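Local coordinates for glycerophosphoryl diester phosphodiesterase (Parabacteroides distasonis, PDB 3MZ2), which probably hydrolyses glycerophosphodiesters to glycerol 3-phosphate and an alcohol, as a TIM-barrel phosphodiesterase, at residues E190-Y195 / R218-M223; T121-I126 / A148-D153; I31-G36 / K287-L292. All blocks are in the same frame, centred on the assembly; numbering follows the deposited sequence. Where two conformers were deposited one is given.

Contact 1 of 3, residues E190-Y195 / R218-M223; sequences EAVQDY and REVIDM
V192 meets V220 and M223 between two neighbouring outer helices of the TIM barrel, 189-197 and 215-226, which follow the adjacent parallel strands 182-185 and 205-210. The contact across these helix segments is apolar and small, burying 117 Å² in total, and the backbones remain well apart: the nearest CA atoms, those of V192 and V220, are 7.9 Å from each other. Both methyls of V192 take part. CG1, anti to the backbone N (chi1 173°), is turned to the selenomethionine M223, while CG2 reaches CG1 of V220 at 4.2 Å, a loose van der Waals contact. M223 was modelled in two conformers, and in the one described its chain bends at the final torsion (chi3 69°), which swings the CE methyl across the branched end of V192; the two side chains meet at a slant.

Hydrogen bonds lie within the individual helices. D194 N donates to E190 O at 2.9 Å, and M223 N to E219 O at 3.0 Å, each an i to i+4 bond of its own helix. D194 OD2 accepts from G167 N, and Y195 OH bonds to F185 O, tying helix 189-197 to G167 at the start of helix 167-176 and to F185 of strand 182-185.

V192 is buried, with V186, W202 and R227 also packing on it; R227 additionally bonds through NH1 to M223 O. A sulfate, probably from the crystallisation liquor, lies about 4 Å from the M223 side chain. In the modelled conformer, M223 CE approaches V192 CG1 to 3.8 Å and V192 CB to 4.0 Å.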
loop_
_atom_site.group_PDB
_atom_site.type_symbol
_atom_site.label_atom_id
_atom_site.label_comp_id
_atom_site.label_asym_id
_atom_site.label_seq_id
_atom_site.Cartn_x
_atom_site.Cartn_y
_atom_site.Cartn_z
ATOM N N GLU A 190 -18.506 6.636 9.100
ATOM C CA GLU A 190 -17.702 7.739 8.565
ATOM C C GLU A 190 -17.263 7.482 7.124
ATOM O O GLU A 190 -17.192 8.412 6.294
ATOM C CB GLU A 190 -16.481 7.921 9.451
ATOM C CG GLU A 190 -16.843 8.448 10.835
ATOM C CD GLU A 190 -17.483 7.428 11.823
ATOM O OE1 GLU A 190 -17.318 6.198 11.673
ATOM O OE2 GLU A 190 -18.084 7.898 12.827
ATOM N N ALA A 191 -16.972 6.209 6.819
ATOM C CA ALA A 191 -16.605 5.803 5.438
ATOM C C ALA A 191 -17.801 6.039 4.499
ATOM O O ALA A 191 -17.622 6.565 3.431
ATOM C CB ALA A 191 -16.088 4.356 5.330
ATOM N N VAL A 192 -19.020 5.764 4.964
ATOM C CA VAL A 192 -20.209 5.997 4.118
ATOM C C VAL A 192 -20.251 7.477 3.733
ATOM O O VAL A 192 -20.453 7.798 2.551
ATOM C CB VAL A 192 -21.503 5.589 4.825
ATOM C CG1 VAL A 192 -22.764 6.012 3.990
ATOM C CG2 VAL A 192 -21.486 4.053 5.150
ATOM N N GLN A 193 -20.042 8.352 4.731
ATOM C CA GLN A 193 -20.098 9.787 4.530
ATOM C C GLN A 193 -19.004 10.269 3.577
ATOM O O GLN A 193 -19.234 11.165 2.749
ATOM C CB GLN A 193 -20.012 10.572 5.858
ATOM C CG GLN A 193 -20.270 12.106 5.729
ATOM C CD GLN A 193 -21.719 12.448 5.410
ATOM O OE1 GLN A 193 -22.647 11.962 6.071
ATOM N NE2 GLN A 193 -21.922 13.298 4.410
ATOM N N ASP A 194 -17.817 9.721 3.750
ATOM C CA ASP A 194 -16.641 10.008 2.890
ATOM C C ASP A 194 -16.981 9.847 1.388
ATOM O O ASP A 194 -16.684 10.735 0.562
ATOM C CB ASP A 194 -15.488 9.052 3.260
ATOM C CG ASP A 194 -14.223 9.321 2.498
ATOM O OD1 ASP A 194 -13.998 10.482 2.099
ATOM O OD2 ASP A 194 -13.441 8.371 2.319
ATOM N N TYR A 195 -17.553 8.707 1.000
ATOM C CA TYR A 195 -17.871 8.544 -0.416
ATOM C C TYR A 195 -18.901 9.541 -0.877
ATOM O O TYR A 195 -18.814 10.045 -2.000
ATOM C CB TYR A 195 -18.304 7.114 -0.777
ATOM C CG TYR A 195 -17.170 6.169 -0.568
ATOM C CD1 TYR A 195 -16.173 6.030 -1.511
ATOM C CD2 TYR A 195 -17.068 5.480 0.624
ATOM C CE1 TYR A 195 -15.098 5.200 -1.306
ATOM C CE2 TYR A 195 -15.975 4.640 0.878
ATOM C CZ TYR A 195 -14.988 4.502 -0.098
ATOM O OH TYR A 195 -13.893 3.682 0.071
ATOM N N ARG A 218 -22.903 -4.616 10.955
ATOM C CA ARG A 218 -24.301 -4.811 10.533
ATOM C C ARG A 218 -25.099 -3.500 10.277
ATOM O O ARG A 218 -25.915 -3.429 9.357
ATOM C CB ARG A 218 -25.064 -5.734 11.503
ATOM C CG ARG A 218 -24.584 -7.175 11.438
ATOM C CD ARG A 218 -25.425 -8.160 12.274
ATOM N NE ARG A 218 -26.599 -8.660 11.534
ATOM C CZ ARG A 218 -27.812 -8.091 11.511
ATOM N NH1 ARG A 218 -28.073 -6.975 12.194
ATOM N NH2 ARG A 218 -28.790 -8.635 10.779
ATOM N N GLU A 219 -24.876 -2.497 11.093
ATOM C CA GLU A 219 -25.485 -1.197 10.933
ATOM C C GLU A 219 -25.005 -0.577 9.616
ATOM O O GLU A 219 -25.803 -0.035 8.869
ATOM C CB GLU A 219 -25.131 -0.321 12.134
ATOM C CG GLU A 219 -25.935 0.972 12.281
ATOM C CD GLU A 219 -25.526 2.036 11.288
ATOM O OE1 GLU A 219 -24.296 2.206 11.031
ATOM O OE2 GLU A 219 -26.455 2.730 10.789
ATOM N N VAL A 220 -23.712 -0.659 9.333
ATOM C CA VAL A 220 -23.182 -0.165 8.046
ATOM C C VAL A 220 -23.819 -0.907 6.877
ATOM O O VAL A 220 -24.198 -0.296 5.878
ATOM C CB VAL A 220 -21.656 -0.223 8.020
ATOM C CG1 VAL A 220 -21.093 0.142 6.640
ATOM C CG2 VAL A 220 -21.068 0.695 9.124
ATOM N N ILE A 221 -23.980 -2.226 7.010
ATOM C CA ILE A 221 -24.580 -3.008 5.937
ATOM C C ILE A 221 -26.011 -2.573 5.673
ATOM O O ILE A 221 -26.416 -2.457 4.509
ATOM C CB ILE A 221 -24.519 -4.534 6.260
ATOM C CG1 ILE A 221 -23.080 -5.057 6.200
ATOM C CG2 ILE A 221 -25.409 -5.288 5.335
ATOM C CD1 ILE A 221 -22.915 -6.410 6.906
ATOM N N ASP A 222 -26.778 -2.320 6.746
ATOM C CA ASP A 222 -28.158 -1.799 6.619
ATOM C C ASP A 222 -28.184 -0.437 5.901
ATOM O O ASP A 222 -28.989 -0.239 4.973
ATOM C CB ASP A 222 -28.813 -1.703 7.995
ATOM C CG ASP A 222 -29.274 -3.058 8.544
ATOM O OD1 ASP A 222 -29.346 -4.041 7.781
ATOM O OD2 ASP A 222 -29.602 -3.098 9.765
HETATM N N MSE A 223 -27.266 0.462 6.269
HETATM C CA MSE A 223 -27.134 1.772 5.603
HETATM C C MSE A 223 -26.839 1.612 4.120
HETATM O O MSE A 223 -27.400 2.310 3.275
HETATM C CB MSE A 223 -26.005 2.586 6.219
HETATM C CG MSE A 223 -26.304 3.084 7.611
HETATM SE SE MSE A 223 -24.758 3.971 8.383
HETATM C CE MSE A 223 -24.716 5.550 7.266
#

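Contact 2 of 3, residues T121-I126 / A148-D153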
loop_
_atom_site.group_PDB
_atom_site.type_symbol
_atom_site.label_atom_id
_atom_site.label_comp_id
_atom_site.label_asym_id
_atom_site.label_seq_id
_atom_site.Cartn_x
_atom_site.Cartn_y
_atom_site.Cartn_z
ATOM N N THR A 121 0.252 -12.174 -17.262
ATOM C CA THR A 121 0.091 -10.725 -17.350
ATOM C C THR A 121 -1.340 -10.331 -17.013
ATOM O O THR A 121 -2.283 -11.124 -17.187
ATOM C CB THR A 121 0.401 -10.167 -18.748
ATOM O OG1 THR A 121 -0.527 -10.703 -19.675
ATOM C CG2 THR A 121 1.851 -10.419 -19.170
ATOM N N LEU A 122 -1.525 -9.105 -16.561
ATOM C CA LEU A 122 -2.840 -8.524 -16.417
ATOM C C LEU A 122 -3.593 -8.513 -17.734
ATOM O O LEU A 122 -4.789 -8.829 -17.776
ATOM C CB LEU A 122 -2.784 -7.108 -15.783
ATOM C CG LEU A 122 -4.130 -6.386 -15.749
ATOM C CD1 LEU A 122 -5.172 -7.145 -14.882
ATOM C CD2 LEU A 122 -3.968 -4.922 -15.310
ATOM N N GLU A 123 -2.900 -8.195 -18.827
ATOM C CA GLU A 123 -3.526 -8.208 -20.133
ATOM C C GLU A 123 -4.135 -9.562 -20.486
ATOM O O GLU A 123 -5.265 -9.647 -20.975
ATOM C CB GLU A 123 -2.500 -7.828 -21.195
ATOM C CG GLU A 123 -3.095 -7.689 -22.591
ATOM C CD GLU A 123 -4.121 -6.564 -22.689
ATOM O OE1 GLU A 123 -4.116 -5.654 -21.832
ATOM O OE2 GLU A 123 -4.935 -6.586 -23.646
ATOM N N GLU A 124 -3.383 -10.638 -20.260
ATOM C CA GLU A 124 -3.910 -11.990 -20.531
ATOM C C GLU A 124 -5.167 -12.253 -19.712
ATOM O O GLU A 124 -6.133 -12.849 -20.227
ATOM C CB GLU A 124 -2.880 -13.081 -20.223
ATOM C CG GLU A 124 -3.426 -14.512 -20.277
ATOM C CD GLU A 124 -2.392 -15.530 -19.850
ATOM O OE1 GLU A 124 -1.392 -15.125 -19.218
ATOM O OE2 GLU A 124 -2.578 -16.723 -20.156
ATOM N N ALA A 125 -5.176 -11.794 -18.447
ATOM C CA ALA A 125 -6.308 -12.025 -17.592
ATOM C C ALA A 125 -7.537 -11.241 -18.046
ATOM O O ALA A 125 -8.661 -11.767 -18.052
ATOM C CB ALA A 125 -5.941 -11.669 -16.126
ATOM N N ILE A 126 -7.324 -9.996 -18.445
ATOM C CA ILE A 126 -8.405 -9.142 -18.912
ATOM C C ILE A 126 -9.018 -9.740 -20.192
ATOM O O ILE A 126 -10.245 -9.840 -20.305
ATOM C CB ILE A 126 -7.902 -7.686 -19.155
ATOM C CG1 ILE A 126 -7.602 -6.970 -17.845
ATOM C CG2 ILE A 126 -8.920 -6.807 -19.949
ATOM C CD1 ILE A 126 -6.915 -5.671 -18.070
ATOM N N ALA A 148 -6.087 3.554 -14.594
ATOM C CA ALA A 148 -7.216 4.265 -15.231
ATOM C C ALA A 148 -7.134 4.188 -16.757
ATOM O O ALA A 148 -8.118 3.881 -17.435
ATOM C CB ALA A 148 -7.331 5.729 -14.758
ATOM N N GLN A 149 -5.951 4.446 -17.297
ATOM C CA GLN A 149 -5.813 4.493 -18.756
ATOM C C GLN A 149 -5.928 3.102 -19.387
ATOM O O GLN A 149 -6.517 2.956 -20.478
ATOM C CB GLN A 149 -4.488 5.137 -19.128
ATOM C CG GLN A 149 -4.483 6.640 -18.820
ATOM C CD GLN A 149 -3.087 7.248 -18.762
ATOM O OE1 GLN A 149 -2.078 6.541 -18.674
ATOM N NE2 GLN A 149 -3.034 8.588 -18.792
ATOM N N LEU A 150 -5.368 2.080 -18.756
ATOM C CA LEU A 150 -5.437 0.726 -19.320
ATOM C C LEU A 150 -6.887 0.281 -19.450
ATOM O O LEU A 150 -7.291 -0.217 -20.476
ATOM C CB LEU A 150 -4.693 -0.288 -18.451
ATOM C CG LEU A 150 -4.639 -1.723 -19.017
ATOM C CD1 LEU A 150 -3.974 -1.779 -20.379
ATOM C CD2 LEU A 150 -3.893 -2.628 -18.021
ATOM N N ILE A 151 -7.673 0.447 -18.379
ATOM C CA ILE A 151 -9.085 0.004 -18.416
ATOM C C ILE A 151 -9.892 0.819 -19.468
ATOM O O ILE A 151 -10.671 0.260 -20.270
ATOM C CB ILE A 151 -9.754 0.125 -17.044
ATOM C CG1 ILE A 151 -9.054 -0.818 -16.067
ATOM C CG2 ILE A 151 -11.235 -0.239 -17.116
ATOM C CD1 ILE A 151 -9.465 -0.590 -14.555
ATOM N N THR A 152 -9.673 2.142 -19.497
ATOM C CA THR A 152 -10.355 3.015 -20.407
ATOM C C THR A 152 -9.987 2.708 -21.849
ATOM O O THR A 152 -10.859 2.582 -22.718
ATOM C CB THR A 152 -10.125 4.492 -20.101
ATOM O OG1 THR A 152 -10.516 4.727 -18.748
ATOM C CG2 THR A 152 -10.971 5.423 -21.041
ATOM N N ASP A 153 -8.682 2.593 -22.110
ATOM C CA ASP A 153 -8.191 2.369 -23.494
ATOM C C ASP A 153 -8.711 1.036 -24.057
ATOM O O ASP A 153 -8.959 0.910 -25.255
ATOM C CB ASP A 153 -6.662 2.307 -23.553
ATOM C CG ASP A 153 -5.957 3.678 -23.294
ATOM O OD1 ASP A 153 -6.599 4.741 -23.139
ATOM O OD2 ASP A 153 -4.713 3.646 -23.240
#
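L150 reaches from helix 144-153 towards L122 and I126 of helix 122-129, joining two outer helices of the TIM barrel that lead into the neighbouring parallel strands 135-137 and 160-164. The short helical segments run in roughly the same direction, 35° apart, and their axes come no closer than 12.5 Å, a separation spanned chiefly by L150 meeting L122.

L122 and L150 adopt the same leucine conformation, each with CG anti to its own backbone N, and they pass one another pointing in opposite directions. In the L150 conformer described, one of two modelled, the second torsion (chi2 59°) presents CD2 to L122 CD2 at 3.6 Å. The same methyl also lies 4.3 Å from CD1 of I126, one helical turn beyond L122; I126 is extended about its second torsion, which carries CD1 towards L150. At the more open margin E123, likewise modelled twice, is bent at chi2 (63°) and lays its carboxylate oxygen OE1 4.1 Å from L150 CD1, a van der Waals approach to a methyl.

L122 also touches I76 and L78 of the antiparallel strand 76-78 and L137 of the barrel wall, and I126 packs on L135 and V160. I76 also touches L150.

A threonine hydroxyl bonds to the backbone in each segment. T121 is the N-cap of helix 122-129, its OG1 accepting from E124 N at 2.9 Å. On the other helix T152 OG1 donates to A148 O at 2.9 Å, while T152 N approaches that same oxygen from the opposite face of the carbonyl plane.

Contact 3 of 3, residues I31-G36 / K287-L292; sequences IPLISG and KFFSTL
The CE1-CZ end of the F289 ring meets the side chains of I31 and L33, linking F289 of strand 289-291 to the loop residue I31 and to L33 at the start of strand 33-36, the first parallel strand of the TIM barrel. Strand 289-291 forms a separate two-stranded antiparallel sheet with strand 10-12, which pairs the first and last strands of the chain; of these, the F289 side chain reaches the barrel strand.

The tight part is the far end of the phenyl ring. With CG anti to the carbonyl carbon (chi1 -65°), F289 sends its ring towards the barrel, and I31 comes to meet it from the opposite direction. I31 CD1 approaches obliquely, 3.6 Å from F289 CE1 and 4.0 Å from F289 CD1, and I31 CG2 stays somewhat farther off, 4.1 Å from F289 CZ. L33 arrives differently: its CD2 methyl lies at the ring edge, in the ring plane. Two branched side chains thus pack on the same end of the ring. F23 of helix 17-23 touches both L33 and F289 and continues this apolar cluster; it also makes an edge-to-face contact with F288. Strand 33-36 itself is held in the barrel by backbone bonds from L33 to D261 and I263.

The backbones stay apart even at their closest, with I31 CA and F288 CA 10.1 Å from each other. On the looser side, P32 takes no part and packs on I275 of helix 268-275, and beyond F289, T291 and the C-terminal L292 are exposed. I31 is itself partly exposed, with a tetraethylene glycol, probably from the crystallisation liquor, about 4 Å from its side chain. At the buried end, L33 CD2 stops 3.7 Å from F289 CZ.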
loop_
_atom_site.group_PDB
_atom_site.type_symbol
_atom_site.label_atom_id
_atom_site.label_comp_id
_atom_site.label_asym_id
_atom_site.label_seq_id
_atom_site.Cartn_x
_atom_site.Cartn_y
_atom_site.Cartn_z
ATOM N N ILE A 31 -28.866 -13.034 -5.290
ATOM C CA ILE A 31 -28.148 -14.308 -5.197
ATOM C C ILE A 31 -26.841 -14.056 -4.445
ATOM O O ILE A 31 -26.087 -13.147 -4.817
ATOM C CB ILE A 31 -27.857 -14.861 -6.604
ATOM C CG1 ILE A 31 -29.184 -15.275 -7.258
ATOM C CG2 ILE A 31 -26.876 -16.071 -6.587
ATOM C CD1 ILE A 31 -29.015 -15.670 -8.673
ATOM N N PRO A 32 -26.546 -14.887 -3.433
ATOM C CA PRO A 32 -25.261 -14.725 -2.748
ATOM C C PRO A 32 -24.128 -14.849 -3.753
ATOM O O PRO A 32 -24.160 -15.778 -4.593
ATOM C CB PRO A 32 -25.244 -15.899 -1.747
ATOM C CG PRO A 32 -26.693 -16.105 -1.424
ATOM C CD PRO A 32 -27.410 -15.864 -2.765
ATOM N N LEU A 33 -23.138 -13.965 -3.643
ATOM C CA LEU A 33 -22.015 -13.907 -4.576
ATOM C C LEU A 33 -20.690 -14.365 -3.964
ATOM O O LEU A 33 -20.499 -14.273 -2.753
ATOM C CB LEU A 33 -21.879 -12.502 -5.126
ATOM C CG LEU A 33 -23.068 -12.002 -5.896
ATOM C CD1 LEU A 33 -22.741 -10.595 -6.449
ATOM C CD2 LEU A 33 -23.530 -12.940 -7.077
ATOM N N ILE A 34 -19.773 -14.870 -4.779
ATOM C CA ILE A 34 -18.466 -15.311 -4.342
ATOM C C ILE A 34 -17.394 -14.620 -5.167
ATOM O O ILE A 34 -17.500 -14.473 -6.416
ATOM C CB ILE A 34 -18.312 -16.816 -4.495
ATOM C CG1 ILE A 34 -19.347 -17.600 -3.665
ATOM C CG2 ILE A 34 -16.894 -17.308 -4.052
ATOM C CD1 ILE A 34 -19.338 -19.160 -3.847
ATOM N N SER A 35 -16.365 -14.170 -4.474
ATOM C CA SER A 35 -15.188 -13.577 -5.132
ATOM C C SER A 35 -13.941 -14.308 -4.676
ATOM O O SER A 35 -13.777 -14.569 -3.484
ATOM C CB SER A 35 -15.126 -12.076 -4.820
ATOM O OG SER A 35 -14.188 -11.403 -5.628
ATOM N N GLY A 36 -13.089 -14.690 -5.626
ATOM C CA GLY A 36 -11.858 -15.388 -5.344
ATOM C C GLY A 36 -10.801 -14.408 -4.943
ATOM O O GLY A 36 -10.320 -13.626 -5.777
ATOM N N LYS A 287 -30.699 -13.811 -14.306
ATOM C CA LYS A 287 -30.352 -13.537 -15.703
ATOM C C LYS A 287 -28.862 -13.288 -15.959
ATOM O O LYS A 287 -28.398 -13.371 -17.088
ATOM C CB LYS A 287 -31.136 -12.321 -16.176
ATOM C CG LYS A 287 -30.839 -11.042 -15.415
ATOM C CD LYS A 287 -31.643 -9.926 -16.026
ATOM C CE LYS A 287 -31.376 -8.593 -15.388
ATOM N NZ LYS A 287 -32.239 -7.526 -15.994
ATOM N N PHE A 288 -28.118 -12.948 -14.910
ATOM C CA PHE A 288 -26.709 -12.641 -15.039
ATOM C C PHE A 288 -25.775 -13.855 -15.029
ATOM O O PHE A 288 -24.546 -13.664 -15.051
ATOM C CB PHE A 288 -26.282 -11.658 -13.922
ATOM C CG PHE A 288 -26.924 -10.291 -14.037
ATOM C CD1 PHE A 288 -26.589 -9.454 -15.081
ATOM C CD2 PHE A 288 -27.851 -9.860 -13.108
ATOM C CE1 PHE A 288 -27.182 -8.211 -15.217
ATOM C CE2 PHE A 288 -28.462 -8.577 -13.238
ATOM C CZ PHE A 288 -28.098 -7.765 -14.263
ATOM N N PHE A 289 -26.330 -15.048 -14.924
ATOM C CA PHE A 289 -25.538 -16.256 -14.776
ATOM C C PHE A 289 -25.787 -17.200 -15.927
ATOM O O PHE A 289 -26.939 -17.446 -16.318
ATOM C CB PHE A 289 -25.907 -16.958 -13.468
ATOM C CG PHE A 289 -25.565 -16.178 -12.246
ATOM C CD1 PHE A 289 -26.460 -15.245 -11.731
ATOM C CD2 PHE A 289 -24.345 -16.340 -11.635
ATOM C CE1 PHE A 289 -26.158 -14.506 -10.610
ATOM C CE2 PHE A 289 -24.040 -15.605 -10.499
ATOM C CZ PHE A 289 -24.949 -14.692 -9.993
ATOM N N SER A 290 -24.717 -17.794 -16.429
ATOM C CA SER A 290 -24.804 -18.759 -17.526
ATOM C C SER A 290 -23.625 -19.726 -17.455
ATOM O O SER A 290 -22.949 -19.815 -16.428
ATOM C CB SER A 290 -24.849 -18.037 -18.883
ATOM O OG SER A 290 -25.223 -18.928 -19.924
ATOM N N THR A 291 -23.403 -20.477 -18.535
ATOM C CA THR A 291 -22.296 -21.416 -18.617
ATOM C C THR A 291 -21.672 -21.338 -20.004
ATOM O O THR A 291 -22.314 -20.958 -20.973
ATOM C CB THR A 291 -22.709 -22.887 -18.350
ATOM O OG1 THR A 291 -23.665 -23.289 -19.307
ATOM C CG2 THR A 291 -23.305 -23.070 -16.963
ATOM N N LEU A 292 -20.413 -21.715 -20.064
ATOM C CA LEU A 292 -19.643 -21.716 -21.281
ATOM C C LEU A 292 -19.210 -23.155 -21.394
ATOM O O LEU A 292 -18.639 -23.724 -20.448
ATOM C CB LEU A 292 -18.462 -20.766 -21.127
ATOM C CG LEU A 292 -17.660 -20.317 -22.336
ATOM C CD1 LEU A 292 -18.512 -20.243 -23.650
ATOM C CD2 LEU A 292 -16.980 -18.987 -21.955
ATOM O OXT LEU A 292 -19.493 -23.796 -22.410
#

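Overall arrangement
The three contacts are separate parts of one TIM barrel. Contacts 1 and 2 join neighbouring outer helices at different places around it, with centres 30 Å apart and nearest atoms about 16 Å apart. Along the chain, contact 2 is complete before contact 1 begins. Contact 3 joins segments 251 residues apart, and both other contacts lie in the chain between them; its centre is 26 Å from contact 1 and 22 Å from contact 2, with nearest atoms about 12 and 11 Å away. The sulfate by contact 1 and the tetraethylene glycol by contact 3 probably come from crystallisation and do not by themselves identify an active site.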